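Local coordinates for 2-aminomuconic 6-semialdehyde dehydrogenase (Pseudomonas sp., PDB 7BZV), which catalyses the NAD+-dependent oxidation of 2-aminomuconic 6-semialdehyde to 2-aminomuconate in 2-aminophenol catabolism, working as a tetrameric aldehyde dehydrogenase, at residues B[4-7]-B[12-15]; B[77-82]-B[189-194]. All coordinates share one frame; numbering follows the deposited sequence.

Interaction 1: residues B[4-7]-B[12-15]; sequences QYRN and KWVE
Asn7 and Val14 pair through their backbones in both directions. Asn7 N donates to Val14 O over 3.1 Å, and Val14 N returns a bond to Asn7 O over 3.0 Å. The side-chain amide of Asn7 adds a third bond: ND2 reaches Val14 O at 3.1 Å with a fairly straight N-H...O angle of 160°. CG of Asn7 lies beside its own backbone N (chi1 -54°), which brings the amide round to the carbonyl that this N already binds, so Val14 O is held by two donors from one residue. OD1 of Asn7 accepts from the backbone N of His207 and ND2 also serves His35 O, fixing the rotation of the amide. Asn7 O receives, besides Val14 N, a CA-H...O contact from Trp13 CA at 3.2 Å.

This antiparallel hydrogen-bonded pair joins the two arms of the N-terminal beta hairpin formed by strands 3-9 and 12-14. Strand 12-14 lies at the margin of a four-stranded mixed sheet, and strand 30-35 flanks strand 3-9 on its other side.

Arg6 makes the nonpolar and ring contacts, its bent chain passing between Trp13 and Glu15. NH2 of Arg6 lies 3.9 Å above the plane of the Trp13 ring, nearer its margin than its centre, and the guanidinium is nearly perpendicular to the indole (81°). NE of Arg6 approaches Trp13 CB at 3.6 Å near the guanidinium edge. Alongside, the aliphatic part of Glu15 runs in the same direction as Arg6, with CG of Glu15 3.6 Å from CD of Arg6. The carboxylate makes no salt bridge here: Glu15 OE1 stays 4.8 Å from Arg6 NE.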
ATOM      1  N   GLN B   4     -27.840 -37.374 -11.759  1.00 68.08           N
ATOM      2  CA  GLN B   4     -28.144 -36.237 -12.616  1.00 58.82           C
ATOM      3  C   GLN B   4     -27.369 -35.020 -12.119  1.00 54.27           C
ATOM      4  O   GLN B   4     -27.353 -34.735 -10.917  1.00 51.85           O
ATOM      5  CB  GLN B   4     -29.639 -35.906 -12.631  1.00 64.65           C
ATOM      6  CG  GLN B   4     -30.561 -37.053 -13.016  1.00 66.02           C
ATOM      7  CD  GLN B   4     -30.267 -37.594 -14.399  1.00 64.37           C
ATOM      8  OE1 GLN B   4     -30.422 -36.899 -15.407  1.00 53.42           O
ATOM      9  NE2 GLN B   4     -29.824 -38.837 -14.452  1.00 59.32           N
ATOM     10  N   TYR B   5     -26.726 -34.322 -13.040  1.00 48.24           N
ATOM     11  CA  TYR B   5     -26.071 -33.047 -12.780  1.00 51.32           C
ATOM     12  C   TYR B   5     -26.917 -32.007 -13.518  1.00 47.25           C
ATOM     13  O   TYR B   5     -26.901 -31.942 -14.754  1.00 45.26           O
ATOM     14  CB  TYR B   5     -24.608 -33.099 -13.231  1.00 46.70           C
ATOM     15  CG  TYR B   5     -23.662 -33.843 -12.283  1.00 41.16           C
ATOM     16  CD1 TYR B   5     -23.800 -33.747 -10.905  1.00 47.78           C
ATOM     17  CD2 TYR B   5     -22.630 -34.637 -12.782  1.00 44.42           C
ATOM     18  CE1 TYR B   5     -22.920 -34.410 -10.044  1.00 47.65           C
ATOM     19  CE2 TYR B   5     -21.750 -35.309 -11.932  1.00 43.53           C
ATOM     20  CZ  TYR B   5     -21.905 -35.192 -10.561  1.00 45.50           C
ATOM     21  OH  TYR B   5     -21.042 -35.849  -9.698  1.00 46.71           O
ATOM     22  N   ARG B   6     -27.713 -31.254 -12.764  1.00 43.20           N
ATOM     23  CA  ARG B   6     -28.663 -30.323 -13.355  1.00 49.73           C
ATOM     24  C   ARG B   6     -28.111 -28.904 -13.348  1.00 50.59           C
ATOM     25  O   ARG B   6     -27.105 -28.601 -12.701  1.00 42.81           O
ATOM     26  CB  ARG B   6     -30.000 -30.364 -12.615  1.00 58.01           C
ATOM     27  CG  ARG B   6     -30.692 -31.722 -12.675  1.00 62.59           C
ATOM     28  CD  ARG B   6     -31.889 -31.805 -11.735  1.00 83.62           C
ATOM     29  NE  ARG B   6     -31.532 -31.411 -10.378  1.00103.95           N
ATOM     30  CZ  ARG B   6     -31.152 -32.252  -9.426  1.00102.39           C
ATOM     31  NH1 ARG B   6     -31.096 -33.555  -9.682  1.00126.21           N
ATOM     32  NH2 ARG B   6     -30.833 -31.785  -8.219  1.00 62.68           N
ATOM     33  N   ASN B   7     -28.782 -28.036 -14.098  1.00 44.13           N
ATOM     34  CA  ASN B   7     -28.499 -26.614 -14.038  1.00 47.69           C
ATOM     35  C   ASN B   7     -29.119 -26.010 -12.779  1.00 56.43           C
ATOM     36  O   ASN B   7     -30.038 -26.578 -12.178  1.00 46.92           O
ATOM     37  CB  ASN B   7     -29.052 -25.894 -15.270  1.00 55.99           C
ATOM     38  CG  ASN B   7     -28.583 -26.501 -16.566  1.00 54.65           C
ATOM     39  OD1 ASN B   7     -27.513 -26.172 -17.063  1.00 54.44           O
ATOM     40  ND2 ASN B   7     -29.403 -27.383 -17.141  1.00 52.36           N
ATOM     41  N   LYS B  12     -33.371 -22.306  -8.713  1.00 47.75           N
ATOM     42  CA  LYS B  12     -34.142 -23.479  -9.111  1.00 55.49           C
ATOM     43  C   LYS B  12     -33.263 -24.417  -9.924  1.00 56.80           C
ATOM     44  O   LYS B  12     -32.500 -23.972 -10.789  1.00 51.72           O
ATOM     45  CB  LYS B  12     -35.393 -23.076  -9.924  1.00 55.13           C
ATOM     46  CG  LYS B  12     -36.330 -22.087  -9.200  1.00 64.06           C
ATOM     47  CD  LYS B  12     -37.452 -21.581 -10.098  1.00 76.54           C
ATOM     48  CE  LYS B  12     -37.698 -20.083  -9.906  1.00 96.56           C
ATOM     49  NZ  LYS B  12     -37.567 -19.304 -11.177  1.00 95.78           N
ATOM     50  N   TRP B  13     -33.354 -25.702  -9.616  1.00 48.62           N
ATOM     51  CA  TRP B  13     -32.777 -26.727 -10.471  1.00 56.61           C
ATOM     52  C   TRP B  13     -33.603 -26.881 -11.745  1.00 51.92           C
ATOM     53  O   TRP B  13     -34.833 -26.831 -11.725  1.00 60.16           O
ATOM     54  CB  TRP B  13     -32.693 -28.040  -9.697  1.00 49.99           C
ATOM     55  CG  TRP B  13     -31.879 -27.889  -8.425  1.00 55.36           C
ATOM     56  CD1 TRP B  13     -32.354 -27.700  -7.156  1.00 64.27           C
ATOM     57  CD2 TRP B  13     -30.439 -27.885  -8.316  1.00 52.62           C
ATOM     58  NE1 TRP B  13     -31.305 -27.603  -6.264  1.00 55.08           N
ATOM     59  CE2 TRP B  13     -30.122 -27.707  -6.954  1.00 51.29           C
ATOM     60  CE3 TRP B  13     -29.396 -28.021  -9.240  1.00 69.67           C
ATOM     61  CZ2 TRP B  13     -28.798 -27.663  -6.492  1.00 57.86           C
ATOM     62  CZ3 TRP B  13     -28.084 -27.983  -8.782  1.00 61.56           C
ATOM     63  CH2 TRP B  13     -27.797 -27.808  -7.420  1.00 49.68           C
ATOM     64  N   VAL B  14     -32.908 -27.034 -12.868  1.00 52.91           N
ATOM     65  CA  VAL B  14     -33.504 -26.965 -14.194  1.00 52.64           C
ATOM     66  C   VAL B  14     -32.904 -28.097 -15.013  1.00 60.91           C
ATOM     67  O   VAL B  14     -31.676 -28.178 -15.160  1.00 55.90           O
ATOM     68  CB  VAL B  14     -33.235 -25.610 -14.878  1.00 66.88           C
ATOM     69  CG1 VAL B  14     -33.875 -25.571 -16.261  1.00 60.08           C
ATOM     70  CG2 VAL B  14     -33.723 -24.453 -14.000  1.00 61.65           C
ATOM     71  N   GLU B  15     -33.759 -28.967 -15.535  1.00 52.40           N
ATOM     72  CA  GLU B  15     -33.377 -30.065 -16.407  1.00 53.81           C
ATOM     73  C   GLU B  15     -33.549 -29.662 -17.869  1.00 57.41           C
ATOM     74  O   GLU B  15     -34.072 -28.590 -18.189  1.00 53.40           O
ATOM     75  CB  GLU B  15     -34.212 -31.306 -16.084  1.00 56.75           C
ATOM     76  CG  GLU B  15     -33.957 -31.845 -14.673  1.00 62.12           C
ATOM     77  CD  GLU B  15     -34.803 -33.069 -14.346  1.00 73.80           C
ATOM     78  OE1 GLU B  15     -34.706 -33.598 -13.219  1.00 75.99           O
ATOM     79  OE2 GLU B  15     -35.569 -33.517 -15.222  1.00 82.60           O
TER

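Interaction 2: residues B[77-82]-B[189-194]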
ATOM      1  N   GLU B  77     -16.220 -27.605   3.344  1.00 39.43           N
ATOM      2  CA  GLU B  77     -15.409 -28.477   4.184  1.00 36.85           C
ATOM      3  C   GLU B  77     -16.259 -29.589   4.796  1.00 37.64           C
ATOM      4  O   GLU B  77     -15.845 -30.748   4.829  1.00 46.04           O
ATOM      5  CB  GLU B  77     -14.738 -27.657   5.267  1.00 48.05           C
ATOM      6  CG  GLU B  77     -13.578 -28.330   5.965  1.00 52.14           C
ATOM      7  CD  GLU B  77     -12.676 -27.281   6.577  1.00 61.73           C
ATOM      8  OE1 GLU B  77     -13.165 -26.612   7.512  1.00 45.70           O
ATOM      9  OE2 GLU B  77     -11.528 -27.093   6.101  1.00 61.09           O
ATOM     10  N   ARG B  78     -17.454 -29.249   5.277  1.00 41.46           N
ATOM     11  CA  ARG B  78     -18.343 -30.263   5.829  1.00 42.45           C
ATOM     12  C   ARG B  78     -18.669 -31.333   4.802  1.00 46.84           C
ATOM     13  O   ARG B  78     -18.861 -32.495   5.162  1.00 46.63           O
ATOM     14  CB  ARG B  78     -19.634 -29.621   6.324  1.00 42.02           C
ATOM     15  CG  ARG B  78     -20.534 -30.570   7.115  1.00 46.26           C
ATOM     16  CD  ARG B  78     -21.901 -29.970   7.368  1.00 48.02           C
ATOM     17  NE  ARG B  78     -22.777 -29.900   6.186  1.00 45.79           N
ATOM     18  CZ  ARG B  78     -23.420 -30.941   5.658  1.00 55.66           C
ATOM     19  NH1 ARG B  78     -23.282 -32.154   6.183  1.00 64.55           N
ATOM     20  NH2 ARG B  78     -24.196 -30.765   4.594  1.00 49.67           N
ATOM     21  N   ARG B  79     -18.746 -30.961   3.521  1.00 41.57           N
ATOM     22  CA  ARG B  79     -19.090 -31.896   2.461  1.00 37.53           C
ATOM     23  C   ARG B  79     -17.886 -32.295   1.630  1.00 35.00           C
ATOM     24  O   ARG B  79     -18.023 -32.649   0.455  1.00 40.25           O
ATOM     25  CB  ARG B  79     -20.181 -31.303   1.581  1.00 45.57           C
ATOM     26  CG  ARG B  79     -21.456 -30.988   2.327  1.00 43.77           C
ATOM     27  CD  ARG B  79     -22.566 -30.754   1.359  1.00 43.91           C
ATOM     28  NE  ARG B  79     -22.709 -31.878   0.446  1.00 48.88           N
ATOM     29  CZ  ARG B  79     -23.387 -31.833  -0.689  1.00 43.97           C
ATOM     30  NH1 ARG B  79     -23.988 -30.715  -1.059  1.00 49.14           N
ATOM     31  NH2 ARG B  79     -23.460 -32.909  -1.452  1.00 44.21           N
ATOM     32  N   GLN B  80     -16.704 -32.294   2.233  1.00 36.52           N
ATOM     33  CA  GLN B  80     -15.500 -32.421   1.427  1.00 40.96           C
ATOM     34  C   GLN B  80     -15.325 -33.811   0.831  1.00 45.06           C
ATOM     35  O   GLN B  80     -14.683 -33.942  -0.218  1.00 36.62           O
ATOM     36  CB  GLN B  80     -14.265 -32.044   2.243  1.00 31.15           C
ATOM     37  CG  GLN B  80     -13.677 -33.092   3.166  1.00 51.55           C
ATOM     38  CD  GLN B  80     -12.508 -32.511   3.970  1.00 78.81           C
ATOM     39  OE1 GLN B  80     -11.888 -31.524   3.559  1.00 79.97           O
ATOM     40  NE2 GLN B  80     -12.203 -33.117   5.108  1.00 89.07           N
ATOM     41  N   GLN B  81     -15.856 -34.860   1.465  1.00 47.06           N
ATOM     42  CA  GLN B  81     -15.787 -36.178   0.832  1.00 37.27           C
ATOM     43  C   GLN B  81     -16.655 -36.215  -0.428  1.00 39.32           C
ATOM     44  O   GLN B  81     -16.282 -36.822  -1.445  1.00 43.61           O
ATOM     45  CB  GLN B  81     -16.200 -37.258   1.835  1.00 42.33           C
ATOM     46  CG  GLN B  81     -15.956 -38.691   1.349  1.00 47.21           C
ATOM     47  CD  GLN B  81     -14.475 -39.014   1.272  1.00 46.61           C
ATOM     48  OE1 GLN B  81     -13.744 -38.853   2.246  1.00 57.02           O
ATOM     49  NE2 GLN B  81     -14.024 -39.451   0.107  1.00 54.22           N
ATOM     50  N   ASP B  82     -17.809 -35.551  -0.386  1.00 35.04           N
ATOM     51  CA  ASP B  82     -18.650 -35.432  -1.572  1.00 39.31           C
ATOM     52  C   ASP B  82     -17.893 -34.773  -2.717  1.00 43.87           C
ATOM     53  O   ASP B  82     -17.913 -35.260  -3.858  1.00 33.24           O
ATOM     54  CB  ASP B  82     -19.910 -34.627  -1.241  1.00 45.34           C
ATOM     55  CG  ASP B  82     -20.827 -35.332  -0.252  1.00 55.85           C
ATOM     56  OD1 ASP B  82     -20.581 -36.510   0.057  1.00 62.46           O
ATOM     57  OD2 ASP B  82     -21.806 -34.697   0.199  1.00 53.87           O
ATOM     58  N   LEU B 189     -21.043 -27.351  -5.852  1.00 36.64           N
ATOM     59  CA  LEU B 189     -20.887 -25.985  -5.366  1.00 32.35           C
ATOM     60  C   LEU B 189     -22.228 -25.257  -5.356  1.00 37.88           C
ATOM     61  O   LEU B 189     -22.560 -24.558  -4.390  1.00 31.66           O
ATOM     62  CB  LEU B 189     -19.853 -25.248  -6.199  1.00 29.35           C
ATOM     63  CG  LEU B 189     -19.501 -23.840  -5.646  1.00 30.56           C
ATOM     64  CD1 LEU B 189     -18.929 -23.892  -4.250  1.00 33.29           C
ATOM     65  CD2 LEU B 189     -18.496 -23.114  -6.590  1.00 24.60           C
ATOM     66  N   ALA B 190     -23.035 -25.442  -6.399  1.00 33.31           N
ATOM     67  CA  ALA B 190     -24.375 -24.858  -6.390  1.00 40.07           C
ATOM     68  C   ALA B 190     -25.210 -25.381  -5.224  1.00 38.03           C
ATOM     69  O   ALA B 190     -25.947 -24.614  -4.585  1.00 38.43           O
ATOM     70  CB  ALA B 190     -25.074 -25.129  -7.722  1.00 38.90           C
ATOM     71  N   GLU B 191     -25.118 -26.681  -4.931  1.00 38.27           N
ATOM     72  CA  GLU B 191     -25.823 -27.204  -3.763  1.00 38.40           C
ATOM     73  C   GLU B 191     -25.374 -26.478  -2.504  1.00 39.01           C
ATOM     74  O   GLU B 191     -26.194 -26.132  -1.647  1.00 41.02           O
ATOM     75  CB  GLU B 191     -25.598 -28.713  -3.633  1.00 43.18           C
ATOM     76  CG  GLU B 191     -26.187 -29.515  -4.800  1.00 42.82           C
ATOM     77  CD  GLU B 191     -26.068 -31.037  -4.620  1.00 54.16           C
ATOM     78  OE1 GLU B 191     -25.622 -31.503  -3.551  1.00 41.68           O
ATOM     79  OE2 GLU B 191     -26.435 -31.775  -5.554  1.00 50.26           O
ATOM     80  N   VAL B 192     -24.080 -26.200  -2.393  1.00 36.93           N
ATOM     81  CA  VAL B 192     -23.573 -25.493  -1.222  1.00 36.23           C
ATOM     82  C   VAL B 192     -24.134 -24.080  -1.162  1.00 35.14           C
ATOM     83  O   VAL B 192     -24.562 -23.605  -0.096  1.00 42.39           O
ATOM     84  CB  VAL B 192     -22.035 -25.488  -1.235  1.00 32.12           C
ATOM     85  CG1 VAL B 192     -21.494 -24.494  -0.185  1.00 36.43           C
ATOM     86  CG2 VAL B 192     -21.518 -26.859  -0.982  1.00 33.82           C
ATOM     87  N   MET B 193     -24.122 -23.378  -2.299  1.00 38.63           N
ATOM     88  CA  MET B 193     -24.672 -22.035  -2.316  1.00 39.61           C
ATOM     89  C   MET B 193     -26.111 -22.050  -1.822  1.00 45.55           C
ATOM     90  O   MET B 193     -26.520 -21.227  -1.008  1.00 37.98           O
ATOM     91  CB  MET B 193     -24.598 -21.443  -3.716  1.00 36.69           C
ATOM     92  CG  MET B 193     -23.169 -21.443  -4.239  1.00 39.69           C
ATOM     93  SD  MET B 193     -22.378 -20.076  -3.278  1.00 38.04           S
ATOM     94  CE  MET B 193     -20.680 -20.414  -3.943  1.00 30.66           C
ATOM     95  N   GLU B 194     -26.893 -23.013  -2.284  1.00 38.49           N
ATOM     96  CA  GLU B 194     -28.284 -23.098  -1.870  1.00 40.69           C
ATOM     97  C   GLU B 194     -28.378 -23.428  -0.393  1.00 45.09           C
ATOM     98  O   GLU B 194     -29.220 -22.866   0.310  1.00 41.85           O
ATOM     99  CB  GLU B 194     -28.988 -24.151  -2.732  1.00 42.94           C
ATOM    100  CG  GLU B 194     -30.360 -24.540  -2.250  1.00 49.22           C
ATOM    101  CD  GLU B 194     -30.931 -25.653  -3.102  1.00 54.80           C
ATOM    102  OE1 GLU B 194     -30.348 -26.761  -3.105  1.00 53.38           O
ATOM    103  OE2 GLU B 194     -31.935 -25.406  -3.794  1.00 59.64           O
TER
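Arg79 reaches across to Glu191 with the end of its guanidinium, and this one pair carries the direct contact between 77-82 and 189-194. It is also the tightly packed part. NH1 of Arg79 bonds Glu191 OE1 at 3.1 Å with an N-H...O angle of 155°, arriving on the anti lone pair of the oxygen, the one turned away from OE2. NH2 of Arg79 adds a weak bond to the same Glu191 OE1 at 3.3 Å. CB of Glu191 fits against the guanidinium edge too, 3.6 Å from Arg79 NH1. The two flat groups are nearly coplanar, their planes only 17° apart, although the side chains themselves cross at about a right angle. The bend in the Arg79 chain at chi3 (54°) turns the guanidinium so that it presents one edge to Asp82 and another to Glu191.

Within its own segment, NE and NH2 of Arg79 both bind Asp82 OD2, at 3.0 Å and 2.9 Å respectively, and the oxygen lies almost exactly in the guanidinium plane. This side-on hold restrains the group's rotation and is consistent with holding it in place for Glu191.

Beyond this charged edge the fit is loose. The two segments bury just 114 Å² between them, and the nearest CA atoms, those of Arg79 and Val192, are 8.6 Å apart. Val192 lies close by without touching, and both Arg79 and Glu191 remain partly exposed. Leu189 and Met193 turn to the buried side of helix 184-196 and pack on helix 62-78 and Phe203.

Arg79 is the N-cap residue of helix 80-91, immediately after helix 62-78. The arrangement is a three-residue surface salt-bridge network, Asp82-Arg79-Glu191, tying this helix-helix junction to helix 184-196 of the aldehyde dehydrogenase fold.

How the interactions relate
Helix 184-196 joins the two contacts, whose centres lie about 16 Å apart. From interaction 1, the CH2 corner of Trp13 fits between CG of Glu191 (3.5 Å from Trp13 CH2) and CB of Ala190 (3.8 Å from Trp13 CH2). Its indole nitrogen NE1 makes a weak hydrogen bond of 3.4 Å with OE2 of Glu194. Glu191 thus offers its aliphatic part to the N-terminal hairpin and its carboxylate to Arg79 of interaction 2. In sequence the hairpin contact is complete before the first residue of interaction 2. Their centres are about 25 Å and 20 Å from the chain's centre, and both are surface contacts on the same side of it.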